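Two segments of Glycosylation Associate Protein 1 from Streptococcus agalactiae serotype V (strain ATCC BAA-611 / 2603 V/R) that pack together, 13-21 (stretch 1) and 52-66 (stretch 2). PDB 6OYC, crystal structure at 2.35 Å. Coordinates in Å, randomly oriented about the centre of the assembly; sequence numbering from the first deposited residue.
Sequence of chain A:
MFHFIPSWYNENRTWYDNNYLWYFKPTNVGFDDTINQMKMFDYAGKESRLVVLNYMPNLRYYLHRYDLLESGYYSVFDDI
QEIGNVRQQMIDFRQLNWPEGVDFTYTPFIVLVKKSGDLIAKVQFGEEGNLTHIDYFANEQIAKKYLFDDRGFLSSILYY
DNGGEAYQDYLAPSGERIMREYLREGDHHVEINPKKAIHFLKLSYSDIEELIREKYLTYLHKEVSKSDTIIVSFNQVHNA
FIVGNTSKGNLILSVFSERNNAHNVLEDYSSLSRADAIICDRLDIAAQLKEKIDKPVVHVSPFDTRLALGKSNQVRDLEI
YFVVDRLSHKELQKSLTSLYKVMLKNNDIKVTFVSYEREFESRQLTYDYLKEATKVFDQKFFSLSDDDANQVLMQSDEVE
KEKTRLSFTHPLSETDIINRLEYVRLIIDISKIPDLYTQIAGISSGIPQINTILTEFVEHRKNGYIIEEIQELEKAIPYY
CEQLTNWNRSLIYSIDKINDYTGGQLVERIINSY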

ATOM      1  N   ARG A  13      -1.209  15.126   5.653  1.00 38.35           N
ATOM      2  CA  ARG A  13      -1.553  15.359   7.048  1.00 33.53           C
ATOM      3  C   ARG A  13      -1.010  14.154   7.818  1.00 35.77           C
ATOM      4  O   ARG A  13      -1.718  13.156   8.005  1.00 33.57           O
ATOM      5  N   THR A  14       0.252  14.253   8.243  1.00 34.22           N
ATOM      6  CA  THR A  14       1.056  13.088   8.602  1.00 34.04           C
ATOM      7  C   THR A  14       0.315  12.122   9.514  1.00 32.35           C
ATOM      8  O   THR A  14       0.281  10.914   9.257  1.00 32.50           O
ATOM      9  N   TRP A  15      -0.257  12.629  10.601  1.00 31.02           N
ATOM     10  CA  TRP A  15      -0.737  11.767  11.674  1.00 28.99           C
ATOM     11  C   TRP A  15      -2.171  11.321  11.468  1.00 29.23           C
ATOM     12  O   TRP A  15      -2.760  10.732  12.380  1.00 30.30           O
ATOM     13  N   TYR A  16      -2.736  11.565  10.286  1.00 28.23           N
ATOM     14  CA  TYR A  16      -4.136  11.310   9.990  1.00 28.50           C
ATOM     15  C   TYR A  16      -4.310   9.945   9.301  1.00 30.58           C
ATOM     16  O   TYR A  16      -3.357   9.190   9.104  1.00 28.31           O
ATOM     17  N   ASP A  17      -5.567   9.630   8.961  1.00 28.71           N
ATOM     18  CA  ASP A  17      -5.934   8.383   8.298  1.00 32.95           C
ATOM     19  C   ASP A  17      -5.283   8.303   6.918  1.00 35.25           C
ATOM     20  O   ASP A  17      -5.320   9.266   6.148  1.00 35.55           O
ATOM     21  N   ASN A  18      -4.695   7.153   6.592  1.00 35.72           N
ATOM     22  CA  ASN A  18      -4.155   6.943   5.249  1.00 34.00           C
ATOM     23  C   ASN A  18      -5.171   6.331   4.293  1.00 35.65           C
ATOM     24  O   ASN A  18      -4.834   6.081   3.134  1.00 34.64           O
ATOM     25  N   ASN A  19      -6.396   6.067   4.741  1.00 36.78           N
ATOM     26  CA  ASN A  19      -7.338   5.371   3.882  1.00 35.55           C
ATOM     27  C   ASN A  19      -7.645   6.208   2.642  1.00 37.43           C
ATOM     28  O   ASN A  19      -7.470   7.430   2.621  1.00 35.00           O
ATOM     29  N   TYR A  20      -8.056   5.517   1.586  1.00 38.77           N
ATOM     30  CA  TYR A  20      -8.324   6.106   0.280  1.00 37.46           C
ATOM     31  C   TYR A  20      -9.718   5.687  -0.172  1.00 32.99           C
ATOM     32  O   TYR A  20     -10.265   4.687   0.293  1.00 33.71           O
ATOM     33  N   LEU A  21     -10.297   6.446  -1.088  1.00 35.93           N
ATOM     34  CA  LEU A  21     -11.555   6.005  -1.685  1.00 30.84           C
ATOM     35  C   LEU A  21     -11.348   4.695  -2.442  1.00 33.23           C
ATOM     36  O   LEU A  21     -10.323   4.495  -3.105  1.00 33.22           O
ATOM     37  N   VAL A  52       1.372   1.696  16.208  1.00 30.23           N
ATOM     38  CA  VAL A  52       0.819   2.560  15.165  1.00 32.33           C
ATOM     39  C   VAL A  52       0.643   3.954  15.741  1.00 29.45           C
ATOM     40  O   VAL A  52      -0.111   4.143  16.703  1.00 31.13           O
ATOM     41  N   LEU A  53       1.308   4.935  15.139  1.00 30.21           N
ATOM     42  CA  LEU A  53       1.344   6.263  15.738  1.00 28.85           C
ATOM     43  C   LEU A  53       0.274   7.196  15.199  1.00 30.03           C
ATOM     44  O   LEU A  53      -0.129   8.118  15.910  1.00 28.19           O
ATOM     45  N   ASN A  54      -0.197   6.992  13.969  1.00 28.69           N
ATOM     46  CA  ASN A  54      -1.163   7.899  13.367  1.00 28.33           C
ATOM     47  C   ASN A  54      -2.577   7.362  13.526  1.00 28.29           C
ATOM     48  O   ASN A  54      -2.800   6.209  13.891  1.00 29.16           O
ATOM     49  N   TYR A  55      -3.537   8.236  13.241  1.00 27.69           N
ATOM     50  CA  TYR A  55      -4.959   7.910  13.326  1.00 28.04           C
ATOM     51  C   TYR A  55      -5.336   6.894  12.236  1.00 30.00           C
ATOM     52  O   TYR A  55      -5.161   7.160  11.040  1.00 27.40           O
ATOM     53  N   MET A  56      -5.843   5.727  12.628  1.00 27.40           N
ATOM     54  CA  MET A  56      -6.128   4.652  11.668  1.00 32.09           C
ATOM     55  C   MET A  56      -7.472   3.982  11.960  1.00 29.15           C
ATOM     56  O   MET A  56      -7.533   2.823  12.389  1.00 29.42           O
ATOM     57  N   PRO A  57      -8.582   4.680  11.706  1.00 29.61           N
ATOM     58  CA  PRO A  57      -9.905   4.081  11.994  1.00 31.98           C
ATOM     59  C   PRO A  57     -10.198   2.823  11.183  1.00 28.63           C
ATOM     60  O   PRO A  57     -11.077   2.040  11.569  1.00 31.26           O
ATOM     61  N   ASN A  58      -9.480   2.592  10.085  1.00 25.82           N
ATOM     62  CA  ASN A  58      -9.667   1.405   9.260  1.00 28.32           C
ATOM     63  C   ASN A  58      -8.548   0.392   9.452  1.00 27.98           C
ATOM     64  O   ASN A  58      -8.265  -0.400   8.549  1.00 28.86           O
ATOM     65  N   LEU A  59      -7.912   0.400  10.629  1.00 27.94           N
ATOM     66  CA  LEU A  59      -6.682  -0.362  10.823  1.00 26.61           C
ATOM     67  C   LEU A  59      -6.931  -1.864  10.728  1.00 29.38           C
ATOM     68  O   LEU A  59      -6.094  -2.605  10.195  1.00 28.95           O
ATOM     69  N   ARG A  60      -8.073  -2.339  11.232  1.00 27.55           N
ATOM     70  CA  ARG A  60      -8.258  -3.784  11.294  1.00 28.23           C
ATOM     71  C   ARG A  60      -8.464  -4.374   9.895  1.00 30.77           C
ATOM     72  O   ARG A  60      -7.894  -5.422   9.573  1.00 26.51           O
ATOM     73  N   TYR A  61      -9.229  -3.690   9.029  1.00 30.35           N
ATOM     74  CA  TYR A  61      -9.291  -4.129   7.639  1.00 29.16           C
ATOM     75  C   TYR A  61      -7.934  -4.007   6.982  1.00 28.96           C
ATOM     76  O   TYR A  61      -7.533  -4.888   6.214  1.00 29.11           O
ATOM     77  N   TYR A  62      -7.211  -2.930   7.274  1.00 27.62           N
ATOM     78  CA  TYR A  62      -5.893  -2.773   6.673  1.00 28.81           C
ATOM     79  C   TYR A  62      -5.009  -3.968   6.997  1.00 29.12           C
ATOM     80  O   TYR A  62      -4.419  -4.579   6.095  1.00 30.16           O
ATOM     81  N   LEU A  63      -4.951  -4.354   8.278  1.00 29.13           N
ATOM     82  CA  LEU A  63      -4.101  -5.473   8.683  1.00 29.03           C
ATOM     83  C   LEU A  63      -4.612  -6.779   8.113  1.00 31.07           C
ATOM     84  O   LEU A  63      -3.820  -7.654   7.734  1.00 31.32           O
ATOM     85  N   HIS A  64      -5.937  -6.931   8.064  1.00 28.88           N
ATOM     86  CA  HIS A  64      -6.523  -8.144   7.520  1.00 30.23           C
ATOM     87  C   HIS A  64      -6.074  -8.375   6.090  1.00 28.47           C
ATOM     88  O   HIS A  64      -5.886  -9.523   5.678  1.00 30.08           O
ATOM     89  N   ARG A  65      -5.876  -7.289   5.341  1.00 28.93           N
ATOM     90  CA  ARG A  65      -5.467  -7.384   3.946  1.00 31.72           C
ATOM     91  C   ARG A  65      -4.112  -8.052   3.807  1.00 33.82           C
ATOM     92  O   ARG A  65      -3.832  -8.652   2.769  1.00 35.21           O
ATOM     93  N   TYR A  66      -3.255  -7.952   4.831  1.00 31.45           N
ATOM     94  CA  TYR A  66      -1.915  -8.514   4.763  1.00 30.63           C
ATOM     95  C   TYR A  66      -1.744  -9.733   5.663  1.00 33.18           C
ATOM     96  O   TYR A  66      -0.612 -10.107   5.978  1.00 33.93           O
TER

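Residues 13-21, without regular helix or strand, lie along the loop that leads into helix 59-65, and the contact buries 625 Å² in total. W15, Y55 and N18 have the most area covered by the opposing stretch. W15 (chi1 m, chi2 104°) sets its CA-to-CB bond sideways and lays its indole by L53, CZ3 of W15 lying 4.2 Å from CB of L53. Its carbonyl fixes the register: N of Y55 donates to O of W15 at 2.8 Å, at a nearly straight 177°. Next to it, N54 points toward stretch 1 in the p rotamer, which brings its ND2 to O of Y16 in a 3.0 Å hydrogen bond, so two consecutive carbonyls are held by two consecutive residues. Y55, sideways and t, meets the ring of Y16, also t; the CA-to-CB bond of Y16 points away, yet its ring end returns to place CE1 of Y16 3.7 Å from CD2 of Y55. These rings are oblique, centroids 5.6 Å apart and planes at 33°. O of Y55 also receives a CA-H...O contact from CA of D17 at 3.1 Å. N18, chi1 p, begins sideways, but its end comes close to both M56 (m, m) and the ring of Y62 (t). D17 (t) sets OD2 3.4 Å from CG of P57, while its OD1 accepts from N of N19 at 2.9 Å and from water 1 at 2.7 Å; that water accepts from N of N58 at 2.8 Å, bridging the stretches. N19 (t) and N58 both point toward each other's stretch, and water 2 joins them, donating to OD1 of N19 at 2.8 Å and accepting from ND2 of N58 at 3.1 Å and NH2 of R65 at 3.0 Å. Y20 (p) closes the contact, OH of Y20 lying 3.3 Å from NH1 of R65 without a hydrogen bond.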

ATOM      1  CB  ARG A  13      -3.075  15.534   7.189  1.00 31.65           C
ATOM      2  CG  ARG A  13      -3.571  16.048   8.535  1.00 33.19           C
ATOM      3  CD  ARG A  13      -5.112  16.035   8.586  1.00 24.83           C
ATOM      4  NE  ARG A  13      -5.617  15.969   9.958  1.00 28.34           N
ATOM      5  CZ  ARG A  13      -6.906  15.872  10.287  1.00 30.17           C
ATOM      6  NH1 ARG A  13      -7.827  15.830   9.331  1.00 27.74           N
ATOM      7  NH2 ARG A  13      -7.274  15.783  11.576  1.00 25.10           N
ATOM      8  CB  THR A  14       2.358  13.532   9.284  1.00 34.20           C
ATOM      9  OG1 THR A  14       3.119  14.314   8.373  1.00 37.97           O
ATOM     10  CG2 THR A  14       3.212  12.325   9.725  1.00 29.70           C
ATOM     11  CB  TRP A  15      -0.553  12.480  13.025  1.00 27.57           C
ATOM     12  CG  TRP A  15       0.850  13.052  13.133  1.00 28.31           C
ATOM     13  CD1 TRP A  15       1.222  14.367  13.008  1.00 29.67           C
ATOM     14  CD2 TRP A  15       2.070  12.316  13.334  1.00 29.22           C
ATOM     15  NE1 TRP A  15       2.585  14.494  13.124  1.00 31.24           N
ATOM     16  CE2 TRP A  15       3.131  13.253  13.323  1.00 32.12           C
ATOM     17  CE3 TRP A  15       2.367  10.961  13.531  1.00 28.31           C
ATOM     18  CZ2 TRP A  15       4.466  12.874  13.487  1.00 29.98           C
ATOM     19  CZ3 TRP A  15       3.697  10.585  13.698  1.00 26.57           C
ATOM     20  CH2 TRP A  15       4.728  11.540  13.673  1.00 29.68           C
ATOM     21  CB  TYR A  16      -4.701  12.455   9.130  1.00 30.85           C
ATOM     22  CG  TYR A  16      -6.220  12.501   9.040  1.00 28.89           C
ATOM     23  CD1 TYR A  16      -6.999  12.612  10.190  1.00 28.38           C
ATOM     24  CD2 TYR A  16      -6.870  12.409   7.813  1.00 30.58           C
ATOM     25  CE1 TYR A  16      -8.384  12.643  10.126  1.00 25.90           C
ATOM     26  CE2 TYR A  16      -8.256  12.449   7.739  1.00 30.60           C
ATOM     27  CZ  TYR A  16      -8.999  12.571   8.908  1.00 26.72           C
ATOM     28  OH  TYR A  16     -10.355  12.600   8.863  1.00 25.87           O
ATOM     29  CB  ASP A  17      -7.475   8.326   8.186  1.00 34.43           C
ATOM     30  CG  ASP A  17      -8.036   6.968   7.682  1.00 35.12           C
ATOM     31  OD1 ASP A  17      -7.293   5.965   7.536  1.00 31.56           O
ATOM     32  OD2 ASP A  17      -9.275   6.926   7.452  1.00 36.91           O
ATOM     33  CB  ASN A  18      -2.897   6.054   5.290  1.00 32.35           C
ATOM     34  CG  ASN A  18      -3.206   4.588   5.605  1.00 36.28           C
ATOM     35  OD1 ASN A  18      -4.268   4.262   6.133  1.00 36.61           O
ATOM     36  ND2 ASN A  18      -2.271   3.695   5.271  1.00 35.63           N
ATOM     37  CB  ASN A  19      -8.622   5.028   4.645  1.00 37.23           C
ATOM     38  CG  ASN A  19      -9.370   3.839   4.025  1.00 38.17           C
ATOM     39  OD1 ASN A  19      -8.832   3.147   3.166  1.00 39.36           O
ATOM     40  ND2 ASN A  19     -10.606   3.601   4.462  1.00 34.31           N
ATOM     41  CB  TYR A  20      -7.275   5.641  -0.733  1.00 35.43           C
ATOM     42  CG  TYR A  20      -7.011   4.153  -0.601  1.00 40.81           C
ATOM     43  CD1 TYR A  20      -7.910   3.211  -1.121  1.00 37.73           C
ATOM     44  CD2 TYR A  20      -5.877   3.680   0.068  1.00 39.54           C
ATOM     45  CE1 TYR A  20      -7.681   1.845  -0.980  1.00 39.09           C
ATOM     46  CE2 TYR A  20      -5.638   2.314   0.205  1.00 38.01           C
ATOM     47  CZ  TYR A  20      -6.539   1.403  -0.312  1.00 43.19           C
ATOM     48  OH  TYR A  20      -6.286   0.053  -0.161  1.00 42.50           O
ATOM     49  CB  LEU A  21     -12.097   7.079  -2.627  1.00 29.55           C
ATOM     50  CG  LEU A  21     -12.154   8.471  -1.993  1.00 32.45           C
ATOM     51  CD1 LEU A  21     -12.666   9.510  -3.011  1.00 28.70           C
ATOM     52  CD2 LEU A  21     -13.023   8.429  -0.752  1.00 27.69           C
ATOM     53  CB  VAL A  52      -0.518   2.013  14.634  1.00 29.78           C
ATOM     54  CG1 VAL A  52      -1.131   2.977  13.607  1.00 27.45           C
ATOM     55  CG2 VAL A  52      -0.302   0.636  14.021  1.00 29.73           C
ATOM     56  CB  LEU A  53       2.715   6.904  15.532  1.00 25.31           C
ATOM     57  CG  LEU A  53       3.905   6.222  16.202  1.00 31.14           C
ATOM     58  CD1 LEU A  53       5.180   7.061  16.003  1.00 32.46           C
ATOM     59  CD2 LEU A  53       3.662   5.986  17.673  1.00 26.92           C
ATOM     60  CB  ASN A  54      -0.855   8.129  11.884  1.00 30.66           C
ATOM     61  CG  ASN A  54      -0.881   6.844  11.072  1.00 28.82           C
ATOM     62  OD1 ASN A  54      -0.242   5.856  11.428  1.00 29.51           O
ATOM     63  ND2 ASN A  54      -1.624   6.855   9.980  1.00 32.19           N
ATOM     64  CB  TYR A  55      -5.746   9.214  13.177  1.00 26.74           C
ATOM     65  CG  TYR A  55      -7.254   9.134  13.249  1.00 29.19           C
ATOM     66  CD1 TYR A  55      -7.899   8.544  14.337  1.00 28.88           C
ATOM     67  CD2 TYR A  55      -8.039   9.666  12.233  1.00 28.06           C
ATOM     68  CE1 TYR A  55      -9.274   8.492  14.405  1.00 26.33           C
ATOM     69  CE2 TYR A  55      -9.409   9.635  12.297  1.00 26.73           C
ATOM     70  CZ  TYR A  55     -10.021   9.038  13.378  1.00 28.52           C
ATOM     71  OH  TYR A  55     -11.386   8.994  13.442  1.00 30.04           O
ATOM     72  CB  MET A  56      -4.989   3.626  11.679  1.00 32.10           C
ATOM     73  CG  MET A  56      -3.710   4.133  11.024  1.00 32.87           C
ATOM     74  SD  MET A  56      -3.951   4.150   9.242  1.00 38.92           S
ATOM     75  CE  MET A  56      -3.356   2.501   8.826  1.00 31.06           C
ATOM     76  CB  PRO A  57     -10.884   5.210  11.650  1.00 29.47           C
ATOM     77  CG  PRO A  57     -10.110   6.100  10.694  1.00 28.31           C
ATOM     78  CD  PRO A  57      -8.692   6.034  11.137  1.00 26.16           C
ATOM     79  CB  ASN A  58      -9.772   1.787   7.785  1.00 26.64           C
ATOM     80  CG  ASN A  58     -10.781   0.963   7.073  1.00 33.96           C
ATOM     81  OD1 ASN A  58     -11.906   0.799   7.555  1.00 33.71           O
ATOM     82  ND2 ASN A  58     -10.389   0.387   5.926  1.00 34.02           N
ATOM     83  CB  LEU A  59      -6.059   0.001  12.167  1.00 26.11           C
ATOM     84  CG  LEU A  59      -4.789  -0.744  12.580  1.00 29.71           C
ATOM     85  CD1 LEU A  59      -3.716  -0.626  11.515  1.00 27.06           C
ATOM     86  CD2 LEU A  59      -4.271  -0.202  13.924  1.00 27.65           C
ATOM     87  CB  ARG A  60      -9.406  -4.126  12.251  1.00 30.52           C
ATOM     88  CG  ARG A  60      -8.988  -4.094  13.761  1.00 26.60           C
ATOM     89  CD  ARG A  60      -9.866  -3.168  14.613  1.00 24.45           C
ATOM     90  NE  ARG A  60      -9.987  -1.837  14.031  1.00 25.98           N
ATOM     91  CZ  ARG A  60      -9.173  -0.819  14.301  1.00 28.99           C
ATOM     92  NH1 ARG A  60      -8.179  -0.961  15.184  1.00 24.32           N
ATOM     93  NH2 ARG A  60      -9.360   0.347  13.687  1.00 27.93           N
ATOM     94  CB  TYR A  61     -10.333  -3.342   6.840  1.00 27.50           C
ATOM     95  CG  TYR A  61     -11.722  -3.878   7.061  1.00 31.85           C
ATOM     96  CD1 TYR A  61     -12.014  -5.228   6.839  1.00 32.77           C
ATOM     97  CD2 TYR A  61     -12.741  -3.055   7.530  1.00 29.29           C
ATOM     98  CE1 TYR A  61     -13.286  -5.731   7.063  1.00 29.17           C
ATOM     99  CE2 TYR A  61     -14.007  -3.547   7.756  1.00 28.81           C
ATOM    100  CZ  TYR A  61     -14.267  -4.886   7.530  1.00 29.26           C
ATOM    101  OH  TYR A  61     -15.520  -5.366   7.756  1.00 30.02           O
ATOM    102  CB  TYR A  62      -5.257  -1.461   7.138  1.00 28.29           C
ATOM    103  CG  TYR A  62      -3.989  -1.078   6.386  1.00 29.79           C
ATOM    104  CD1 TYR A  62      -2.739  -1.524   6.825  1.00 29.79           C
ATOM    105  CD2 TYR A  62      -4.035  -0.247   5.260  1.00 31.20           C
ATOM    106  CE1 TYR A  62      -1.563  -1.166   6.159  1.00 30.92           C
ATOM    107  CE2 TYR A  62      -2.867   0.112   4.578  1.00 32.76           C
ATOM    108  CZ  TYR A  62      -1.632  -0.347   5.036  1.00 34.55           C
ATOM    109  OH  TYR A  62      -0.463   0.003   4.380  1.00 40.59           O
ATOM    110  CB  LEU A  63      -4.022  -5.574  10.205  1.00 27.45           C
ATOM    111  CG  LEU A  63      -3.299  -4.419  10.918  1.00 30.07           C
ATOM    112  CD1 LEU A  63      -3.312  -4.634  12.411  1.00 24.70           C
ATOM    113  CD2 LEU A  63      -1.875  -4.260  10.401  1.00 26.44           C
ATOM    114  CB  HIS A  64      -8.041  -8.061   7.568  1.00 30.27           C
ATOM    115  CG  HIS A  64      -8.711  -9.234   6.943  1.00 31.55           C
ATOM    116  ND1 HIS A  64      -9.378  -9.153   5.743  1.00 28.35           N
ATOM    117  CD2 HIS A  64      -8.794 -10.528   7.340  1.00 27.19           C
ATOM    118  CE1 HIS A  64      -9.863 -10.343   5.433  1.00 30.18           C
ATOM    119  NE2 HIS A  64      -9.515 -11.194   6.382  1.00 30.74           N
ATOM    120  CB  ARG A  65      -5.406  -5.987   3.330  1.00 33.48           C
ATOM    121  CG  ARG A  65      -6.376  -5.704   2.228  1.00 37.13           C
ATOM    122  CD  ARG A  65      -6.332  -4.222   1.907  1.00 34.10           C
ATOM    123  NE  ARG A  65      -7.519  -3.548   2.404  1.00 37.76           N
ATOM    124  CZ  ARG A  65      -7.546  -2.273   2.773  1.00 35.59           C
ATOM    125  NH1 ARG A  65      -6.439  -1.551   2.694  1.00 32.19           N
ATOM    126  NH2 ARG A  65      -8.680  -1.726   3.199  1.00 31.89           N
ATOM    127  CB  TYR A  66      -0.888  -7.433   5.093  1.00 29.87           C
ATOM    128  CG  TYR A  66      -0.981  -6.281   4.120  1.00 32.32           C
ATOM    129  CD1 TYR A  66      -0.394  -6.370   2.861  1.00 29.94           C
ATOM    130  CD2 TYR A  66      -1.705  -5.125   4.434  1.00 31.75           C
ATOM    131  CE1 TYR A  66      -0.496  -5.337   1.949  1.00 33.37           C
ATOM    132  CE2 TYR A  66      -1.810  -4.073   3.530  1.00 31.56           C
ATOM    133  CZ  TYR A  66      -1.193  -4.187   2.283  1.00 34.69           C
ATOM    134  OH  TYR A  66      -1.272  -3.174   1.346  1.00 35.82           O
TER
HETATM  135  O   HOH W   1      -7.229   3.598   8.782  1.00 29.83           O
HETATM  136  O   HOH W   2      -7.727   0.858   4.355  1.00 35.35           O